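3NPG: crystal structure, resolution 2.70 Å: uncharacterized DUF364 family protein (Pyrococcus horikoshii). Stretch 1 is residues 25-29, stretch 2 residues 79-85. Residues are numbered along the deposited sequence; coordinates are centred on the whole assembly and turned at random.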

# COMPACT_ATOMS: atom_id res chain seq x y z
N ASP A 25 -7.71 4.95 -31.62
CA ASP A 25 -7.64 3.87 -30.64
C ASP A 25 -7.25 4.45 -29.27
O ASP A 25 -6.81 5.59 -29.18
CB ASP A 25 -6.61 2.79 -31.08
CG ASP A 25 -6.87 1.40 -30.51
OD1 ASP A 25 -7.94 1.20 -29.89
OD2 ASP A 25 -6.03 0.50 -30.74
N PHE A 26 -7.47 3.66 -28.19
CA PHE A 26 -7.14 4.07 -26.82
C PHE A 26 -6.95 2.84 -25.94
O PHE A 26 -7.32 1.73 -26.34
CB PHE A 26 -8.25 4.97 -26.24
CG PHE A 26 -9.59 4.29 -26.10
CD1 PHE A 26 -10.47 4.23 -27.18
CD2 PHE A 26 -9.97 3.71 -24.90
CE1 PHE A 26 -11.69 3.57 -27.06
CE2 PHE A 26 -11.20 3.06 -24.79
CZ PHE A 26 -12.06 2.99 -25.87
N SER A 27 -6.40 3.03 -24.72
CA SER A 27 -6.21 1.94 -23.76
C SER A 27 -5.84 2.47 -22.39
O SER A 27 -4.83 3.16 -22.25
CB SER A 27 -5.14 0.97 -24.26
OG SER A 27 -4.93 -0.09 -23.34
N PHE A 28 -6.64 2.13 -21.36
CA PHE A 28 -6.29 2.43 -19.97
C PHE A 28 -5.35 1.31 -19.49
O PHE A 28 -5.81 0.29 -18.99
CB PHE A 28 -7.56 2.51 -19.09
CG PHE A 28 -7.30 2.82 -17.63
CD1 PHE A 28 -6.95 4.10 -17.23
CD2 PHE A 28 -7.45 1.83 -16.66
CE1 PHE A 28 -6.70 4.38 -15.88
CE2 PHE A 28 -7.20 2.11 -15.32
CZ PHE A 28 -6.83 3.38 -14.94
N GLY A 29 -4.07 1.45 -19.80
CA GLY A 29 -3.09 0.40 -19.54
C GLY A 29 -1.88 0.85 -18.75
O GLY A 29 -1.78 2.01 -18.37
N ILE A 79 -10.70 8.37 -11.46
CA ILE A 79 -9.32 8.44 -11.95
C ILE A 79 -9.15 7.82 -13.37
O ILE A 79 -8.40 8.36 -14.19
CB ILE A 79 -8.31 7.85 -10.90
CG1 ILE A 79 -6.83 7.96 -11.38
CG2 ILE A 79 -8.67 6.40 -10.52
CD1 ILE A 79 -6.29 9.38 -11.45
N ILE A 80 -9.91 6.73 -13.67
CA ILE A 80 -9.88 6.09 -14.99
C ILE A 80 -10.35 7.07 -16.07
O ILE A 80 -9.70 7.19 -17.12
CB ILE A 80 -10.71 4.77 -15.00
CG1 ILE A 80 -10.26 3.81 -13.87
CG2 ILE A 80 -10.63 4.08 -16.37
CD1 ILE A 80 -11.15 2.62 -13.67
N GLU A 81 -11.44 7.81 -15.79
CA GLU A 81 -11.98 8.81 -16.71
C GLU A 81 -11.03 10.02 -16.85
O GLU A 81 -10.90 10.56 -17.95
CB GLU A 81 -13.37 9.26 -16.27
CG GLU A 81 -14.43 8.17 -16.38
CD GLU A 81 -15.79 8.54 -15.83
OE1 GLU A 81 -16.02 9.74 -15.55
OE2 GLU A 81 -16.64 7.62 -15.68
N ARG A 82 -10.35 10.42 -15.74
CA ARG A 82 -9.38 11.52 -15.76
C ARG A 82 -8.16 11.16 -16.60
O ARG A 82 -7.72 11.97 -17.42
CB ARG A 82 -8.91 11.87 -14.33
CG ARG A 82 -9.84 12.79 -13.59
CD ARG A 82 -9.10 13.64 -12.55
NE ARG A 82 -8.37 12.82 -11.57
CZ ARG A 82 -8.94 12.28 -10.48
NH1 ARG A 82 -10.24 12.43 -10.26
NH2 ARG A 82 -8.21 11.57 -9.63
N THR A 83 -7.56 9.97 -16.34
CA THR A 83 -6.35 9.52 -17.04
C THR A 83 -6.60 9.42 -18.56
O THR A 83 -5.79 9.92 -19.33
CB THR A 83 -5.83 8.21 -16.43
OG1 THR A 83 -5.85 8.32 -15.00
CG2 THR A 83 -4.42 7.87 -16.90
N LEU A 84 -7.76 8.84 -18.97
CA LEU A 84 -8.13 8.76 -20.39
C LEU A 84 -8.36 10.16 -20.99
O LEU A 84 -8.05 10.39 -22.16
CB LEU A 84 -9.38 7.88 -20.58
CG LEU A 84 -9.15 6.36 -20.58
CD1 LEU A 84 -10.42 5.61 -20.23
CD2 LEU A 84 -8.61 5.89 -21.93
N GLY A 85 -8.88 11.08 -20.16
CA GLY A 85 -9.12 12.46 -20.55
C GLY A 85 -7.84 13.26 -20.74
O GLY A 85 -7.69 13.97 -21.74

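The methyl CG2 of Ile-80 sits almost squarely over the Phe-28 ring, 3.7 Å from the ring centroid and only 8° off the ring normal, a nearly ideal CH-pi contact in which weakly polarized C-H bonds meet the electron-rich face of the aromatic ring. Around this contact a short piece of chain, strand at residues 25-27 and then loop, packs against a helix that spans residues 79-85 and continues beyond them. No hydrogen bond crosses between the two; the contact is apolar, burying 265 Å² summed over both sides. The backbones come nearest at Phe-28 and Leu-84, whose CA atoms lie 6.6 Å apart, so side chains fill the space between them.

Phe-28 is the centre of the packing and has the largest area covered by the other stretch. Its CA-to-CB bond points toward the helix, and with chi1 at 180° (t) the ring reaches along the helix to Ile-80. There Phe-28 CZ comes within 3.6 Å of Ile-80 CG1, the closest approach between the stretches, so Ile-80 meets the ring through both branches. Thr-83 takes a different position: its CB lies at the ring edge, near the ring plane, 4.0 Å from Phe-28 CE1. The hydroxyl of Thr-83 is engaged within its own helix, with OG1 donating to Ile-79 O at 2.7 Å. The same carbonyl accepts the helical bond from Thr-83 N, at 2.8 Å from Ile-79 O.

Leu-84 packs against both the strand and the loop that follows it. Its CA-to-CB bond points sideways, but the end of the side chain comes nearer to the other stretch. Leu-84 CD2 lies 3.9 Å from Phe-26 CD2, approaching that ring obliquely, and also 4.3 Å from Phe-28 N; Leu-84 CD1 is 4.4 Å from Phe-28 CB. Between these two phenylalanines, the CA-to-CB bond of Ser-27 points away from the helix, as expected for alternation along a strand, and its OG is hydrogen-bonded elsewhere in the structure.

Each stretch also has hydrogen bonds of its own, those in stretch 1 weak. In the helix, Leu-84 N donates to Ile-80 O at 3.1 Å, joining two residues that both pack against Phe-28 and lie one turn apart. After the strand, a weak bond from Gly-29 N to Ser-27 O, 3.1 Å long, spans Phe-28. At the other end, Phe-26 N makes a weak bond to Asp-25 OD1 at 3.0 Å; Asp-25 itself stays clear of the helix.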